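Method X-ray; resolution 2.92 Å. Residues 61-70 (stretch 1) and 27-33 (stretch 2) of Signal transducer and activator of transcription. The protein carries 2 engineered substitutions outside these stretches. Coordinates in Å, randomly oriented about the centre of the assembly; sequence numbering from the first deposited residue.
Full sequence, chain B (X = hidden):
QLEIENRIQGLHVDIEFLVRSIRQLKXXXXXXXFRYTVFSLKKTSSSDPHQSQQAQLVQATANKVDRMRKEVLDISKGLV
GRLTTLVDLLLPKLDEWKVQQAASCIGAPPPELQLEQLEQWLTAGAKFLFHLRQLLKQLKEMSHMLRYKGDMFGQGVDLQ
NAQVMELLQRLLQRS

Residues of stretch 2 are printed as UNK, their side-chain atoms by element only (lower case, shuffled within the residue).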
# COMPACT_ATOMS: atom_id res chain seq x y z
N THR B 61 9.49 -6.05 -9.75
CA THR B 61 8.34 -5.42 -9.11
C THR B 61 7.24 -5.12 -10.13
O THR B 61 6.05 -5.25 -9.82
CB THR B 61 8.77 -4.14 -8.40
OG1 THR B 61 9.97 -4.38 -7.66
CG2 THR B 61 7.69 -3.68 -7.43
N ALA B 62 7.62 -4.73 -11.35
CA ALA B 62 6.63 -4.47 -12.39
C ALA B 62 5.91 -5.75 -12.80
O ALA B 62 4.74 -5.69 -13.19
CB ALA B 62 7.30 -3.83 -13.60
N ASN B 63 6.58 -6.90 -12.72
CA ASN B 63 5.93 -8.16 -13.08
C ASN B 63 4.82 -8.50 -12.10
O ASN B 63 3.75 -8.97 -12.51
CB ASN B 63 6.97 -9.28 -13.14
CG ASN B 63 7.92 -9.13 -14.32
OD1 ASN B 63 7.57 -8.55 -15.35
ND2 ASN B 63 9.13 -9.66 -14.17
N LYS B 64 5.04 -8.28 -10.80
CA LYS B 64 3.97 -8.48 -9.83
C LYS B 64 2.81 -7.53 -10.10
O LYS B 64 1.65 -7.94 -10.13
CB LYS B 64 4.50 -8.30 -8.41
CG LYS B 64 5.26 -9.48 -7.85
CD LYS B 64 4.98 -9.67 -6.37
CE LYS B 64 5.93 -10.65 -5.70
NZ LYS B 64 6.70 -11.49 -6.66
N VAL B 65 3.12 -6.24 -10.28
CA VAL B 65 2.08 -5.27 -10.61
C VAL B 65 1.28 -5.74 -11.81
O VAL B 65 0.04 -5.75 -11.80
CB VAL B 65 2.71 -3.88 -10.86
CG1 VAL B 65 1.66 -2.88 -11.34
CG2 VAL B 65 3.38 -3.37 -9.59
N ASP B 66 1.98 -6.16 -12.87
CA ASP B 66 1.30 -6.65 -14.06
C ASP B 66 0.47 -7.89 -13.74
O ASP B 66 -0.69 -7.99 -14.14
CB ASP B 66 2.33 -6.95 -15.15
CG ASP B 66 1.69 -7.35 -16.46
OD1 ASP B 66 0.86 -6.57 -16.98
OD2 ASP B 66 2.01 -8.44 -16.98
N ARG B 67 1.06 -8.84 -13.01
CA ARG B 67 0.33 -10.05 -12.63
C ARG B 67 -0.90 -9.71 -11.79
O ARG B 67 -1.99 -10.23 -12.03
CB ARG B 67 1.25 -11.00 -11.87
CG ARG B 67 2.33 -11.65 -12.73
CD ARG B 67 3.40 -12.30 -11.87
NE ARG B 67 4.48 -12.87 -12.67
CZ ARG B 67 4.48 -14.10 -13.17
NH1 ARG B 67 3.45 -14.92 -12.96
NH2 ARG B 67 5.51 -14.53 -13.89
N MET B 68 -0.73 -8.83 -10.80
CA MET B 68 -1.84 -8.47 -9.93
C MET B 68 -2.93 -7.73 -10.70
O MET B 68 -4.11 -8.04 -10.57
CB MET B 68 -1.34 -7.62 -8.76
CG MET B 68 -0.45 -8.37 -7.79
SD MET B 68 0.16 -7.31 -6.46
CE MET B 68 1.07 -8.50 -5.48
N ARG B 69 -2.53 -6.74 -11.50
CA ARG B 69 -3.50 -6.00 -12.31
C ARG B 69 -4.40 -6.94 -13.10
O ARG B 69 -5.62 -6.74 -13.16
CB ARG B 69 -2.77 -5.06 -13.26
CG ARG B 69 -2.26 -3.78 -12.62
CD ARG B 69 -1.82 -2.78 -13.68
NE ARG B 69 -1.29 -1.55 -13.09
CZ ARG B 69 -1.08 -0.42 -13.77
NH1 ARG B 69 -1.38 -0.35 -15.06
NH2 ARG B 69 -0.59 0.64 -13.15
N LYS B 70 -3.82 -7.98 -13.70
CA LYS B 70 -4.61 -8.93 -14.48
C LYS B 70 -5.44 -9.84 -13.58
O LYS B 70 -6.52 -10.29 -13.98
CB LYS B 70 -3.69 -9.76 -15.37
CG LYS B 70 -3.07 -8.96 -16.51
CD LYS B 70 -1.93 -9.71 -17.18
CE LYS B 70 -1.40 -8.94 -18.38
NZ LYS B 70 -0.13 -9.52 -18.90
N UNK B 27 -0.73 -1.17 -2.47
CA UNK B 27 0.51 -1.23 -1.70
C UNK B 27 1.71 -1.50 -2.60
O UNK B 27 2.78 -0.91 -2.41
c UNK B 27 0.41 -2.30 -0.62
c UNK B 27 -0.39 -1.85 0.59
o UNK B 27 -0.40 -2.58 1.60
o UNK B 27 -1.00 -0.76 0.52
N UNK B 28 1.55 -2.38 -3.58
CA UNK B 28 2.67 -2.76 -4.44
C UNK B 28 2.99 -1.68 -5.47
O UNK B 28 4.16 -1.51 -5.83
o UNK B 28 4.68 -5.53 -5.99
c UNK B 28 2.37 -4.08 -5.14
c UNK B 28 4.35 -5.62 -4.78
o UNK B 28 5.15 -5.95 -3.88
c UNK B 28 2.92 -5.29 -4.40
N UNK B 29 1.99 -0.96 -5.97
CA UNK B 29 2.27 0.12 -6.91
C UNK B 29 3.12 1.21 -6.26
O UNK B 29 3.94 1.84 -6.94
c UNK B 29 0.97 0.71 -7.45
o UNK B 29 -1.07 1.66 -9.07
c UNK B 29 -0.89 0.45 -9.15
c UNK B 29 0.20 -0.24 -8.35
n UNK B 29 -1.62 -0.33 -9.95
N UNK B 30 2.96 1.42 -4.95
CA UNK B 30 3.87 2.31 -4.23
C UNK B 30 5.28 1.75 -4.21
O UNK B 30 6.26 2.49 -4.41
o UNK B 30 1.26 2.98 -1.79
c UNK B 30 2.01 3.23 -2.75
o UNK B 30 1.71 4.03 -3.67
c UNK B 30 3.37 2.54 -2.80
N UNK B 31 5.41 0.44 -3.96
CA UNK B 31 6.73 -0.20 -3.95
C UNK B 31 7.46 0.07 -5.26
O UNK B 31 8.61 0.52 -5.27
c UNK B 31 7.90 -2.44 -3.85
c UNK B 31 6.57 -1.71 -3.69
c UNK B 31 6.00 -1.95 -2.29
N UNK B 32 6.79 -0.20 -6.38
CA UNK B 32 7.45 -0.06 -7.68
C UNK B 32 7.96 1.36 -7.88
O UNK B 32 9.14 1.57 -8.18
c UNK B 32 7.83 0.72 -12.70
c UNK B 32 6.94 1.52 -12.00
c UNK B 32 6.48 -0.44 -8.80
c UNK B 32 8.27 -0.46 -12.13
c UNK B 32 6.51 1.14 -10.75
c UNK B 32 7.83 -0.83 -10.88
c UNK B 32 6.95 -0.04 -10.17
N UNK B 33 7.09 2.36 -7.71
CA UNK B 33 7.50 3.74 -7.96
C UNK B 33 8.62 4.16 -7.02
O UNK B 33 9.50 4.94 -7.41
o UNK B 33 5.70 4.52 -6.53
c UNK B 33 6.29 4.67 -7.81

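Two helices of one chain pack here with their directions 153° apart, close to antiparallel, and their axes approach to 9.4 Å.

Position 27 carries four side-chain atoms, two carbons with two oxygens on the second, and none reaches stretch 1. A carboxylate one carbon beyond CB is Asp27, which stays out of the contact.

Position 28 has three carbons in a row, the third bearing two oxygens. Its CA-to-CB bond points toward stretch 1. One oxygen lies near Lys64 and Thr61, and the middle carbon nears the methyl of Met68. This is Glu28: OE1 sits 3.7 Å from Lys64 CB and 3.8 Å from Thr61 CG2, while CG is 3.9 Å from Met68 CE. The acid therefore meets the aliphatic root of the lysine, whose end leads away. OE2 is hydrogen-bonded elsewhere in the structure.

Position 29 also shows three carbons, but the third holds one oxygen and one nitrogen, an amide. It leaves its CA sideways, and its end comes nearer to stretch 1: the middle carbon nears a Val65 methyl, and the amide reaches the edge of the Arg69 guanidinium. That is Gln29, with CG 4.2 Å from Val65 CG1. The amide is probably turned over in the model, so its exact pairing stays open.

Position 30 repeats the pattern of two carbons and two oxygens, again out of reach: Asp30, whose carboxylate oxygens are hydrogen-bonded just outside the two stretches.

Position 31 has a single carbon carrying two more, all apolar, with one branch tip near the Thr61 methyl. This is Val31, with CG1 3.8 Å from Thr61 CG2.

Position 32 offers one carbon and a ring of six carbons, with no heteroatom; the ring has Thr61 CB at its edge. It is Phe32. Its CE1 stands 3.8 Å from Ala62 CB, and its CB is 3.7 Å from Thr61 CG2 and 4.3 Å from Val65 CG2.

Position 33 has one carbon and one oxygen, its CB directed away from stretch 1. It is Ser33, in rotamer p.

The contact, burying 422 Å², is made largely of van der Waals contacts, with no clear hydrogen bond across it. Thr61 puts its methyl among Glu28, Val31 and Phe32, and its CA comes within 5.6 Å of Phe32 CA. One helical turn along, Val65 CA lies 6.5 Å from Gln29 CA. The rule to read is spacing: positions 28, 29 and 32 supply most of the covered surface on their helix, while the short acids at 27 and 30 stay outside.

Stretch 2 (27-33) DEQDVFS
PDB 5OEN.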